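Local coordinates for gala protein type 1, 3 or 4 (Legionella pneumophila subsp. pneumophila, PDB 4XA9), which probably binds small GTPases through a leucine-rich-repeat solenoid and may stimulate their GTPase activity, at residues A[27-32]-A[54-59]; A[91-96]-A[115-120]; A[137-142]-A[161-166]; A[196-201]-A[218-223]; A[201-206]-A[228-233]. One frame throughout, in Å; residues are numbered along the deposited sequence.

Contact 1: A[27-32]-A[54-59]; sequences LRDNDI and DITANG
Asp54 donates its backbone N to Leu27 O at 2.9 Å and so ties the start of 54-59 to the loop 27-32. Beyond this bond its carboxylate forms a salt bridge with a basic side chain of another protein chain. The buried Ile55 brings CD1 to 4.0 Å from Ile32 CD1, the two side chains crossing at about a right angle. Thr56 meets the carboxylate of Asp29 twice. Its backbone N points to the syn lone pair of Asp29 OD1 in an almost straight bond of 2.7 Å (172°), and its hydroxyl is modelled so close to Asp29 OD2 that the length, though not the pairing, is doubtful. Thr56 is also the N-cap of helix 57-63: OG1, held between the backbone N and the carbonyl carbon (chi1 75°), accepts from Asn58 N. Asn58 lays CB 3.4 Å from Asp29 OD2, and a water joins that oxygen to Asn58 ND2. Gly59 O lies 3.5 Å from Ile32 CG2. One aspartate of the preceding leucine-rich-repeat turn thus holds the threonine that caps the next helix, and its negative charge beside that helix start would probably be stabilised by the helix dipole.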
# COMPACT_ATOMS: atom_id res chain seq x y z
N LEU A 27 14.38 -7.65 13.39
CA LEU A 27 15.33 -6.97 14.27
C LEU A 27 14.62 -6.32 15.45
O LEU A 27 13.47 -5.86 15.34
CB LEU A 27 16.12 -5.91 13.51
CG LEU A 27 16.90 -6.38 12.28
CD1 LEU A 27 17.73 -5.22 11.74
CD2 LEU A 27 17.78 -7.57 12.62
N ARG A 28 15.30 -6.28 16.59
CA ARG A 28 14.74 -5.65 17.78
C ARG A 28 15.63 -4.54 18.26
O ARG A 28 16.70 -4.28 17.69
CB ARG A 28 14.52 -6.69 18.88
CG ARG A 28 13.48 -7.74 18.51
CD ARG A 28 13.02 -8.52 19.72
NE ARG A 28 14.08 -9.37 20.28
CZ ARG A 28 14.22 -10.66 20.02
NH1 ARG A 28 13.36 -11.28 19.21
NH2 ARG A 28 15.21 -11.35 20.57
N ASP A 29 15.20 -3.89 19.33
CA ASP A 29 15.95 -2.76 19.87
C ASP A 29 17.38 -3.12 20.21
O ASP A 29 18.29 -2.33 19.97
CB ASP A 29 15.24 -2.20 21.10
CG ASP A 29 13.87 -1.65 20.79
OD1 ASP A 29 13.62 -1.32 19.61
OD2 ASP A 29 13.05 -1.55 21.71
N ASN A 30 17.58 -4.31 20.74
CA ASN A 30 18.88 -4.77 21.15
C ASN A 30 19.85 -4.99 20.03
O ASN A 30 20.97 -5.19 20.28
CB ASN A 30 18.77 -6.01 22.01
CG ASN A 30 18.33 -5.68 23.42
OD1 ASN A 30 18.52 -4.58 23.88
ND2 ASN A 30 17.71 -6.63 24.09
N ASP A 31 19.36 -5.00 18.80
CA ASP A 31 20.21 -5.21 17.63
C ASP A 31 20.77 -3.89 17.12
O ASP A 31 21.66 -3.86 16.27
CB ASP A 31 19.44 -5.90 16.50
CG ASP A 31 19.04 -7.32 16.86
OD1 ASP A 31 19.93 -8.19 16.95
OD2 ASP A 31 17.82 -7.55 17.04
N ILE A 32 20.26 -2.79 17.66
CA ILE A 32 20.63 -1.48 17.15
C ILE A 32 22.10 -1.11 17.45
O ILE A 32 22.78 -0.58 16.57
CB ILE A 32 19.68 -0.38 17.68
CG1 ILE A 32 18.23 -0.69 17.27
CG2 ILE A 32 20.09 0.99 17.16
CD1 ILE A 32 18.01 -0.73 15.76
N ASP A 54 10.98 -5.16 14.06
CA ASP A 54 10.24 -5.06 15.32
C ASP A 54 10.83 -4.00 16.23
O ASP A 54 10.84 -4.15 17.45
CB ASP A 54 10.24 -6.41 16.04
CG ASP A 54 9.61 -7.51 15.22
OD1 ASP A 54 8.59 -7.24 14.54
OD2 ASP A 54 10.13 -8.65 15.24
N ILE A 55 11.33 -2.93 15.64
CA ILE A 55 11.99 -1.88 16.40
C ILE A 55 10.97 -1.00 17.12
O ILE A 55 9.92 -0.69 16.56
CB ILE A 55 12.88 -1.03 15.46
CG1 ILE A 55 13.88 -1.93 14.74
CG2 ILE A 55 13.58 0.09 16.22
CD1 ILE A 55 14.68 -1.24 13.66
N THR A 56 11.28 -0.62 18.36
CA THR A 56 10.41 0.26 19.12
C THR A 56 11.11 1.60 19.34
O THR A 56 12.18 1.84 18.79
CB THR A 56 10.04 -0.33 20.50
OG1 THR A 56 11.16 -0.24 21.38
CG2 THR A 56 9.60 -1.78 20.36
N ALA A 57 10.50 2.46 20.16
CA ALA A 57 11.08 3.76 20.49
C ALA A 57 12.45 3.62 21.16
O ALA A 57 13.32 4.47 20.98
CB ALA A 57 10.13 4.55 21.38
N ASN A 58 12.63 2.56 21.93
CA ASN A 58 13.91 2.32 22.59
C ASN A 58 15.03 2.07 21.59
O ASN A 58 16.18 2.46 21.82
CB ASN A 58 13.79 1.15 23.56
CG ASN A 58 13.08 1.53 24.84
OD1 ASN A 58 13.05 2.71 25.21
ND2 ASN A 58 12.51 0.54 25.52
N GLY A 59 14.69 1.43 20.48
CA GLY A 59 15.66 1.18 19.43
C GLY A 59 16.06 2.46 18.74
O GLY A 59 17.22 2.65 18.38
O HOH W 1 11.18 -9.79 17.11
O HOH W 2 13.67 -2.20 24.40
O HOH W 3 12.37 -4.23 20.15

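Contact 2: A[91-96]-A[115-120]; sequences NHITTL and AKLITL
Thr94 O takes two backbone donors from the neighbouring segment, Ile118 N at 2.7 Å and Thr119 N at 3.0 Å. The first arrives in the carbonyl plane on a lone pair, the second nearly along the C=O axis. Leu96 N then bonds to Thr119 O at 2.9 Å, so that Thr95 pairs with Thr119 and Leu96 with Leu120 in parallel register. Side chains of each pair lie side by side and point the same way: the threonines on one face of the sheet, with a water joining their hydroxyls, and the leucines on the other, where Leu96 CD2 meets Leu120 CD1 at 4.0 Å. Leu117 CD2 completes the apolar patch, 3.9 Å from Leu96 CB and close to Ile93 CG2. Strands 95-97 and 119-121, with helix 104-113 between them, form one beta-alpha-beta unit of the leucine-rich-repeat solenoid, and Leu111 of that helix packs on Leu96, Leu117 and Leu120. Ahead of the strands, Lys116 crosses Thr94 at a slant. Its CG is anti to the backbone N (chi1 -173°) and the chain bends at chi2; farther along, CE lies 3.6 Å from Thr94 CG2, and NZ donates to a water. Farther out, Asp90 OD2 accepts from the backbone N atoms of His92 and Ile93, and the backbones of Thr94 and Thr95 bond to Ser70 in the preceding turn.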
# COMPACT_ATOMS: atom_id res chain seq x y z
N ASN A 91 20.34 14.74 13.91
CA ASN A 91 20.95 15.88 13.27
C ASN A 91 21.49 15.61 11.86
O ASN A 91 22.09 16.50 11.25
CB ASN A 91 22.06 16.43 14.17
CG ASN A 91 21.51 16.97 15.48
OD1 ASN A 91 20.53 17.73 15.49
ND2 ASN A 91 22.12 16.58 16.60
N HIS A 92 21.23 14.42 11.32
CA HIS A 92 21.66 14.10 9.95
C HIS A 92 20.50 13.75 9.01
O HIS A 92 20.60 13.94 7.80
CB HIS A 92 22.65 12.94 9.96
CG HIS A 92 24.03 13.34 10.38
ND1 HIS A 92 24.48 13.19 11.67
CD2 HIS A 92 25.06 13.87 9.68
CE1 HIS A 92 25.73 13.61 11.75
NE2 HIS A 92 26.10 14.03 10.56
N ILE A 93 19.42 13.22 9.56
CA ILE A 93 18.33 12.73 8.72
C ILE A 93 17.59 13.87 8.03
O ILE A 93 17.14 14.82 8.68
CB ILE A 93 17.37 11.85 9.55
CG1 ILE A 93 18.09 10.56 9.96
CG2 ILE A 93 16.10 11.54 8.76
CD1 ILE A 93 17.28 9.64 10.85
N THR A 94 17.50 13.80 6.71
CA THR A 94 16.81 14.80 5.91
C THR A 94 15.67 14.15 5.12
O THR A 94 14.70 14.81 4.74
CB THR A 94 17.76 15.52 4.92
OG1 THR A 94 18.39 14.55 4.08
CG2 THR A 94 18.83 16.31 5.67
N THR A 95 15.83 12.86 4.85
CA THR A 95 14.80 12.07 4.17
C THR A 95 14.39 10.91 5.07
O THR A 95 15.21 10.06 5.40
CB THR A 95 15.29 11.51 2.81
OG1 THR A 95 15.52 12.60 1.91
CG2 THR A 95 14.25 10.58 2.20
N LEU A 96 13.13 10.89 5.46
CA LEU A 96 12.67 9.94 6.47
C LEU A 96 11.39 9.23 6.08
O LEU A 96 10.42 9.86 5.64
CB LEU A 96 12.46 10.67 7.81
CG LEU A 96 11.86 9.89 8.99
CD1 LEU A 96 12.81 8.77 9.45
CD2 LEU A 96 11.57 10.84 10.14
N ALA A 115 13.36 21.16 11.45
CA ALA A 115 13.63 21.91 10.23
C ALA A 115 14.67 21.22 9.34
O ALA A 115 14.87 21.60 8.19
CB ALA A 115 14.10 23.32 10.57
N LYS A 116 15.32 20.19 9.87
CA LYS A 116 16.31 19.43 9.10
C LYS A 116 15.61 18.62 8.00
O LYS A 116 16.15 18.45 6.90
CB LYS A 116 17.12 18.52 10.03
CG LYS A 116 18.29 17.81 9.38
CD LYS A 116 19.34 18.80 8.91
CE LYS A 116 20.55 18.09 8.33
NZ LYS A 116 21.59 19.05 7.85
N LEU A 117 14.41 18.14 8.30
CA LEU A 117 13.66 17.29 7.37
C LEU A 117 13.27 17.97 6.06
O LEU A 117 12.66 19.04 6.06
CB LEU A 117 12.40 16.75 8.04
CG LEU A 117 12.55 15.53 8.94
CD1 LEU A 117 11.18 14.99 9.33
CD2 LEU A 117 13.41 14.46 8.27
N ILE A 118 13.60 17.32 4.96
CA ILE A 118 13.21 17.78 3.63
C ILE A 118 12.07 16.92 3.07
O ILE A 118 11.13 17.44 2.46
CB ILE A 118 14.39 17.73 2.64
CG1 ILE A 118 15.60 18.46 3.21
CG2 ILE A 118 13.99 18.35 1.32
CD1 ILE A 118 16.83 18.38 2.33
N THR A 119 12.16 15.61 3.29
CA THR A 119 11.16 14.67 2.77
C THR A 119 10.66 13.73 3.86
O THR A 119 11.45 13.13 4.58
CB THR A 119 11.73 13.83 1.62
OG1 THR A 119 12.04 14.68 0.51
CG2 THR A 119 10.74 12.77 1.18
N LEU A 120 9.34 13.62 3.98
CA LEU A 120 8.74 12.73 4.97
C LEU A 120 7.70 11.80 4.37
O LEU A 120 6.70 12.24 3.79
CB LEU A 120 8.11 13.55 6.11
CG LEU A 120 7.39 12.74 7.20
CD1 LEU A 120 8.36 11.83 7.94
CD2 LEU A 120 6.65 13.64 8.17
O HOH W 4 23.85 17.37 8.38
O HOH W 5 13.73 12.91 -0.64

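Contact 3: A[137-142]-A[161-166]; sequences QSNLKK and NINIKE
Lys141 O is gripped by two successive backbone donors, Lys165 N at 2.6 Å and Glu166 N at 3.0 Å. The Lys165 N-H comes in tilted 17° from the carbonyl plane, whereas that of Glu166 lies close to the C=O direction. This fork opens the parallel pairing of Lys142 with Glu166, where Lys142 CA approaches Glu166 O at 3.2 Å in a CA-H...O contact. Their side chains share one face of the sheet: Lys142 runs out fully extended, with CG anti to the backbone N (chi1 173°), and its CD passes 3.5 Å from Glu166 OE1. The charged ends stay beyond salt-bridge distance; a water spans them, and Lys142 NZ also bonds to Tyr121 OH. At the other end, Asn161 ND2 donates to Ser138 O at 3.1 Å from above the carbonyl plane and also to Leu135 O, which accepts from Ser138 OG as well. The same amide turns its OD1 to Asn163 N at 2.9 Å, closing an Asx turn within the type I beta turn from Asn161 to Ile164. Between these ends Ile164 CG1 lies 3.6 Å from Leu140 O. The contact thus joins the turns that leave helices 129-135 and 151-159 and enter strands 142-144 and 166-168, with Leu140 packed on Leu117 and Leu120 of the preceding repeat turn and Ile164 on Leu188 of the following one.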
# COMPACT_ATOMS: atom_id res chain seq x y z
N GLN A 137 2.98 23.82 9.30
CA GLN A 137 3.96 24.79 9.78
C GLN A 137 5.40 24.31 9.58
O GLN A 137 6.36 24.98 9.98
CB GLN A 137 3.72 25.10 11.26
CG GLN A 137 2.30 25.54 11.57
CD GLN A 137 1.95 26.87 10.93
OE1 GLN A 137 2.83 27.69 10.64
NE2 GLN A 137 0.66 27.09 10.71
N SER A 138 5.56 23.14 8.96
CA SER A 138 6.88 22.55 8.79
C SER A 138 7.62 23.18 7.62
O SER A 138 7.05 23.98 6.88
CB SER A 138 6.78 21.05 8.56
OG SER A 138 6.22 20.80 7.28
N ASN A 139 8.88 22.80 7.44
CA ASN A 139 9.68 23.24 6.30
C ASN A 139 9.84 22.13 5.26
O ASN A 139 10.72 22.20 4.40
CB ASN A 139 11.06 23.72 6.77
CG ASN A 139 11.00 25.05 7.51
OD1 ASN A 139 10.19 25.91 7.19
ND2 ASN A 139 11.87 25.21 8.50
N LEU A 140 8.99 21.12 5.34
CA LEU A 140 9.05 19.97 4.44
C LEU A 140 8.80 20.37 2.99
O LEU A 140 7.91 21.17 2.70
CB LEU A 140 8.05 18.90 4.87
CG LEU A 140 8.43 18.15 6.15
CD1 LEU A 140 7.23 17.41 6.73
CD2 LEU A 140 9.58 17.18 5.86
N LYS A 141 9.60 19.81 2.08
CA LYS A 141 9.39 20.02 0.66
C LYS A 141 8.50 18.94 0.06
O LYS A 141 7.76 19.19 -0.90
CB LYS A 141 10.73 20.07 -0.08
CG LYS A 141 11.58 21.27 0.29
CD LYS A 141 12.71 21.47 -0.70
CE LYS A 141 13.45 22.77 -0.43
NZ LYS A 141 14.32 23.16 -1.58
N LYS A 142 8.55 17.74 0.64
CA LYS A 142 7.73 16.62 0.18
C LYS A 142 7.14 15.85 1.36
O LYS A 142 7.86 15.50 2.29
CB LYS A 142 8.55 15.67 -0.69
CG LYS A 142 7.81 14.39 -1.07
CD LYS A 142 8.64 13.49 -1.97
CE LYS A 142 7.88 12.22 -2.34
NZ LYS A 142 8.65 11.35 -3.27
N ASN A 161 0.86 25.72 3.50
CA ASN A 161 2.30 25.56 3.68
C ASN A 161 3.05 25.85 2.39
O ASN A 161 3.06 25.04 1.46
CB ASN A 161 2.65 24.16 4.19
CG ASN A 161 4.10 24.04 4.65
OD1 ASN A 161 4.98 24.75 4.16
ND2 ASN A 161 4.36 23.11 5.58
N ILE A 162 3.71 27.00 2.36
CA ILE A 162 4.37 27.51 1.16
C ILE A 162 5.59 26.68 0.75
O ILE A 162 6.05 26.73 -0.40
CB ILE A 162 4.78 28.99 1.37
CG1 ILE A 162 4.36 29.83 0.17
CG2 ILE A 162 6.26 29.12 1.72
CD1 ILE A 162 2.86 30.07 0.11
N ASN A 163 6.10 25.89 1.69
CA ASN A 163 7.31 25.11 1.47
C ASN A 163 7.09 23.81 0.69
O ASN A 163 7.98 23.34 -0.00
CB ASN A 163 7.97 24.78 2.82
CG ASN A 163 8.36 26.03 3.59
OD1 ASN A 163 7.78 26.35 4.63
ND2 ASN A 163 9.36 26.73 3.08
N ILE A 164 5.90 23.23 0.80
CA ILE A 164 5.66 21.93 0.20
C ILE A 164 5.59 21.98 -1.32
O ILE A 164 4.77 22.71 -1.89
CB ILE A 164 4.36 21.30 0.72
CG1 ILE A 164 4.34 21.31 2.24
CG2 ILE A 164 4.21 19.86 0.20
CD1 ILE A 164 3.06 20.74 2.83
N LYS A 165 6.45 21.20 -1.98
CA LYS A 165 6.47 21.12 -3.44
C LYS A 165 5.77 19.86 -3.93
O LYS A 165 5.20 19.82 -5.02
CB LYS A 165 7.91 21.15 -3.97
CG LYS A 165 8.62 22.48 -3.75
CD LYS A 165 8.00 23.57 -4.61
CE LYS A 165 8.69 24.90 -4.38
NZ LYS A 165 8.51 25.40 -2.98
N GLU A 166 5.81 18.81 -3.11
CA GLU A 166 5.18 17.56 -3.48
C GLU A 166 4.35 17.01 -2.34
O GLU A 166 4.83 16.82 -1.23
CB GLU A 166 6.25 16.54 -3.91
CG GLU A 166 7.02 16.99 -5.14
CD GLU A 166 8.14 16.05 -5.51
OE1 GLU A 166 8.97 15.73 -4.63
OE2 GLU A 166 8.19 15.64 -6.69
O HOH W 6 10.39 12.84 -5.27

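Contact 4: A[196-201]-A[218-223]; sequences NAITDK and GSNQIT
Asn220 brings its amide against the backbone of 196-198, and the packing is close there: OD1 accepts from Ile198 N at 3.1 Å, with the donor lying above the carbonyl plane, and more weakly from Asn196 N. The other end of the amide is equally occupied, since ND2 donates to Leu193 O and Leu217 O. Next along, Gln221 N bonds to Ile198 O at 2.8 Å. Asn196 and Asn220 take matching places in successive turns and belong to the asparagine row of a leucine-rich-repeat solenoid; Asn196 uses its own amide on the turn before, with OD1 accepting from Cys172 N and ND2 donating to Ala169 O. Close contact continues at Asp200. Its OD1 accepts from Thr223 N at 2.8 Å on the syn side, 24° out of the carboxylate plane, and also meets Ile222 CG2 at 3.4 Å. Asp200 OD2 takes the Thr223 hydroxyl at a modelled length too short to be trusted; that hydroxyl in turn caps Ala225 N at the start of helix 224-230. On the side of the exposed Gln221, the side chains touch without a direct hydrogen bond between them. Gln221 lies alongside Thr199, its OE1 3.3 Å from Thr199 CG2 and its NE2 3.6 Å from Ala197 CB. Waters also bridge the two segments, one from Asn196 O to Ser219 O and another from Asp200 N to Gln221 O.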
# COMPACT_ATOMS: atom_id res chain seq x y z
N ASN A 196 -10.15 9.28 -2.89
CA ASN A 196 -10.78 10.21 -1.99
C ASN A 196 -12.25 10.40 -2.45
O ASN A 196 -12.78 9.55 -3.02
CB ASN A 196 -10.01 11.52 -1.93
CG ASN A 196 -8.78 11.44 -1.04
OD1 ASN A 196 -8.84 10.98 0.05
ND2 ASN A 196 -7.68 11.88 -1.56
N ALA A 197 -12.86 11.53 -2.16
CA ALA A 197 -14.23 11.78 -2.60
C ALA A 197 -14.31 13.02 -3.48
O ALA A 197 -15.21 13.84 -3.33
CB ALA A 197 -15.16 11.94 -1.40
N ILE A 198 -13.36 13.15 -4.39
CA ILE A 198 -13.27 14.34 -5.22
C ILE A 198 -14.14 14.21 -6.47
O ILE A 198 -14.17 13.15 -7.10
CB ILE A 198 -11.80 14.61 -5.59
CG1 ILE A 198 -10.98 14.80 -4.31
CG2 ILE A 198 -11.66 15.81 -6.50
CD1 ILE A 198 -9.52 15.02 -4.54
N THR A 199 -14.85 15.27 -6.82
CA THR A 199 -15.76 15.21 -7.97
C THR A 199 -15.37 16.20 -9.05
O THR A 199 -14.31 16.82 -8.99
CB THR A 199 -17.23 15.49 -7.56
OG1 THR A 199 -17.38 16.89 -7.25
CG2 THR A 199 -17.62 14.65 -6.36
N ASP A 200 -16.24 16.34 -10.05
CA ASP A 200 -16.05 17.31 -11.13
C ASP A 200 -15.97 18.74 -10.62
O ASP A 200 -15.41 19.61 -11.29
CB ASP A 200 -17.18 17.21 -12.16
CG ASP A 200 -17.10 15.95 -13.00
OD1 ASP A 200 -16.02 15.32 -13.03
OD2 ASP A 200 -18.11 15.60 -13.63
N LYS A 201 -16.53 18.99 -9.44
CA LYS A 201 -16.51 20.32 -8.84
C LYS A 201 -15.10 20.88 -8.63
O LYS A 201 -14.89 22.09 -8.66
CB LYS A 201 -17.24 20.31 -7.49
CG LYS A 201 -18.51 21.14 -7.46
CD LYS A 201 -18.74 21.73 -6.07
CE LYS A 201 -17.60 22.67 -5.68
NZ LYS A 201 -17.79 23.29 -4.34
N GLY A 218 -6.84 9.53 -9.40
CA GLY A 218 -7.45 8.23 -9.64
C GLY A 218 -8.47 7.82 -8.60
O GLY A 218 -8.42 8.28 -7.45
N SER A 219 -9.42 6.98 -9.01
CA SER A 219 -10.40 6.39 -8.11
C SER A 219 -11.11 7.41 -7.24
O SER A 219 -11.21 7.25 -6.02
CB SER A 219 -9.73 5.34 -7.22
OG SER A 219 -9.24 4.27 -8.00
N ASN A 220 -11.57 8.49 -7.86
CA ASN A 220 -12.44 9.43 -7.20
C ASN A 220 -13.81 9.35 -7.86
O ASN A 220 -14.21 8.27 -8.30
CB ASN A 220 -11.87 10.85 -7.24
CG ASN A 220 -10.76 11.06 -6.21
OD1 ASN A 220 -11.04 11.21 -5.03
ND2 ASN A 220 -9.51 11.11 -6.66
N GLN A 221 -14.53 10.47 -7.94
CA GLN A 221 -15.87 10.49 -8.52
C GLN A 221 -15.92 11.35 -9.79
O GLN A 221 -16.99 11.78 -10.21
CB GLN A 221 -16.89 11.01 -7.50
CG GLN A 221 -16.92 10.24 -6.19
CD GLN A 221 -17.82 10.91 -5.16
OE1 GLN A 221 -18.76 11.63 -5.50
NE2 GLN A 221 -17.52 10.70 -3.88
N ILE A 222 -14.76 11.59 -10.38
CA ILE A 222 -14.67 12.49 -11.53
C ILE A 222 -15.31 11.83 -12.76
O ILE A 222 -15.14 10.63 -12.98
CB ILE A 222 -13.20 12.87 -11.79
CG1 ILE A 222 -12.64 13.59 -10.55
CG2 ILE A 222 -13.05 13.72 -13.04
CD1 ILE A 222 -11.15 13.87 -10.62
N THR A 223 -16.07 12.60 -13.54
CA THR A 223 -16.71 12.06 -14.74
C THR A 223 -15.95 12.50 -15.99
O THR A 223 -14.89 13.11 -15.89
CB THR A 223 -18.18 12.50 -14.85
OG1 THR A 223 -18.25 13.88 -15.23
CG2 THR A 223 -18.91 12.30 -13.53
O HOH W 7 -12.44 6.91 -3.23
O HOH W 8 -15.15 8.18 -3.94
O HOH W 9 -18.27 14.29 -10.49

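Contact 5: A[201-206]-A[228-233]; sequences KSTLHF and KILETN
Helices 203-207 and 224-230, neighbours on the helical side of the leucine-rich-repeat solenoid, meet through Thr203, Phe206, Ile229 and Leu230. Thr203 stands between the two residues of the later helix and crosses both side chains at about a right angle. Its OG1, between the backbone N and the carbonyl carbon (chi1 62°), lies 3.4 Å from Ile229 CD1, while its polar partner is Asp200 O. On its other branch, Thr203 CG2 rests 3.8 Å from Leu230 CG. Ile229 also lays CG2 over the backbone, 3.5 Å from Thr203 O and 3.7 Å from Leu204 CA. Deeper in, Leu230 CD2 reaches Phe206 CB at 3.6 Å and approaches the ring obliquely. Both residues then run into the interior of the repeat stack: Phe206 and Leu230 pack on Leu215 of strand 214-216 and on Leu217, and Leu230 further touches Leu241, so the helix pair is seated against the sheet through these leucines. At the later helix the chain makes a type I beta turn from Leu230 to Asn233, and just before it Ile229 O accepts from both N and OG1 of Thr232. The turn carries Asn233 back towards the first helix. Its CG is anti to the backbone N (chi1 -170°); beyond it ND2 donates to Phe206 O at 2.9 Å, in both the amide and carbonyl planes, while OD1 accepts from Arg235 N.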
# COMPACT_ATOMS: atom_id res chain seq x y z
N LYS A 201 -16.53 18.99 -9.44
CA LYS A 201 -16.51 20.32 -8.84
C LYS A 201 -15.10 20.88 -8.63
O LYS A 201 -14.89 22.09 -8.66
CB LYS A 201 -17.24 20.31 -7.49
CG LYS A 201 -18.51 21.14 -7.46
CD LYS A 201 -18.74 21.73 -6.07
CE LYS A 201 -17.60 22.67 -5.68
NZ LYS A 201 -17.79 23.29 -4.34
N SER A 202 -14.12 20.00 -8.40
CA SER A 202 -12.76 20.47 -8.16
C SER A 202 -12.00 20.79 -9.44
O SER A 202 -10.99 21.49 -9.41
CB SER A 202 -11.96 19.44 -7.37
OG SER A 202 -12.52 19.22 -6.10
N THR A 203 -12.48 20.27 -10.57
CA THR A 203 -11.61 20.18 -11.74
C THR A 203 -11.33 21.53 -12.39
O THR A 203 -10.24 21.73 -12.93
CB THR A 203 -12.17 19.22 -12.79
OG1 THR A 203 -13.44 19.68 -13.25
CG2 THR A 203 -12.32 17.82 -12.18
N LEU A 204 -12.29 22.46 -12.33
CA LEU A 204 -12.06 23.79 -12.86
C LEU A 204 -10.87 24.44 -12.14
O LEU A 204 -10.00 25.04 -12.77
CB LEU A 204 -13.31 24.67 -12.74
CG LEU A 204 -13.10 26.14 -13.10
CD1 LEU A 204 -12.64 26.26 -14.54
CD2 LEU A 204 -14.37 26.96 -12.87
N HIS A 205 -10.82 24.28 -10.83
CA HIS A 205 -9.74 24.86 -10.05
C HIS A 205 -8.38 24.24 -10.38
O HIS A 205 -7.36 24.93 -10.33
CB HIS A 205 -10.03 24.73 -8.56
CG HIS A 205 -11.27 25.47 -8.14
ND1 HIS A 205 -11.26 26.81 -7.83
CD2 HIS A 205 -12.55 25.06 -8.03
CE1 HIS A 205 -12.49 27.19 -7.52
NE2 HIS A 205 -13.29 26.15 -7.63
N PHE A 206 -8.37 22.96 -10.74
CA PHE A 206 -7.13 22.32 -11.17
C PHE A 206 -6.80 22.72 -12.61
O PHE A 206 -5.63 22.80 -12.98
CB PHE A 206 -7.21 20.79 -11.06
CG PHE A 206 -7.09 20.27 -9.64
CD1 PHE A 206 -5.92 20.46 -8.91
CD2 PHE A 206 -8.13 19.56 -9.07
CE1 PHE A 206 -5.82 19.98 -7.61
CE2 PHE A 206 -8.03 19.08 -7.77
CZ PHE A 206 -6.86 19.28 -7.05
N LYS A 228 -12.54 16.30 -19.20
CA LYS A 228 -12.41 17.28 -20.27
C LYS A 228 -11.83 18.59 -19.74
O LYS A 228 -10.93 19.16 -20.35
CB LYS A 228 -13.76 17.53 -20.96
CG LYS A 228 -13.65 18.54 -22.08
CD LYS A 228 -14.42 18.10 -23.31
CE LYS A 228 -13.87 16.80 -23.86
NZ LYS A 228 -14.56 16.39 -25.11
N ILE A 229 -12.32 19.04 -18.59
CA ILE A 229 -11.80 20.25 -17.94
C ILE A 229 -10.33 20.12 -17.55
O ILE A 229 -9.52 21.02 -17.80
CB ILE A 229 -12.62 20.60 -16.68
CG1 ILE A 229 -14.06 20.90 -17.05
CG2 ILE A 229 -12.00 21.78 -15.94
CD1 ILE A 229 -14.94 21.23 -15.86
N LEU A 230 -9.98 19.01 -16.90
CA LEU A 230 -8.61 18.77 -16.47
C LEU A 230 -7.64 18.78 -17.64
O LEU A 230 -6.52 19.29 -17.54
CB LEU A 230 -8.51 17.44 -15.71
CG LEU A 230 -9.16 17.38 -14.32
CD1 LEU A 230 -9.14 15.96 -13.77
CD2 LEU A 230 -8.49 18.32 -13.34
N GLU A 231 -8.07 18.22 -18.78
CA GLU A 231 -7.20 18.14 -19.95
C GLU A 231 -6.97 19.49 -20.65
O GLU A 231 -6.14 19.56 -21.57
CB GLU A 231 -7.76 17.12 -20.94
CG GLU A 231 -7.59 15.67 -20.46
CD GLU A 231 -8.10 14.64 -21.45
OE1 GLU A 231 -8.93 14.99 -22.32
OE2 GLU A 231 -7.68 13.46 -21.36
N THR A 232 -7.66 20.55 -20.24
CA THR A 232 -7.36 21.88 -20.79
C THR A 232 -6.07 22.44 -20.19
O THR A 232 -5.45 23.34 -20.76
CB THR A 232 -8.50 22.91 -20.54
OG1 THR A 232 -8.71 23.10 -19.14
CG2 THR A 232 -9.81 22.48 -21.21
N ASN A 233 -5.66 21.91 -19.04
CA ASN A 233 -4.40 22.32 -18.42
C ASN A 233 -3.23 21.54 -19.03
O ASN A 233 -2.98 20.40 -18.65
CB ASN A 233 -4.44 22.10 -16.91
CG ASN A 233 -3.26 22.73 -16.19
OD1 ASN A 233 -2.21 22.99 -16.79
ND2 ASN A 233 -3.42 22.99 -14.90

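From the N terminus, contact 1 closes a loop between successive turns where the chain enters helices 32-41 and 57-63. Contacts 2 and 3 follow farther along in series, each joining a pair of successive turns where the chain leaves its helices for the parallel sheet; they touch through Ile118 O and Lys141 N and through Leu117 and Leu140, so the sheet runs on from one to the other. Contacts 4 and 5 lie towards the C-terminal end and cross along the chain, sharing Lys201: the first joins the loops entering helices 203-207 and 224-230, the second those helices themselves, and Ile222 packs on Thr203 and Leu230 between them. Contacts 1 and 5 have centres about 48 Å apart.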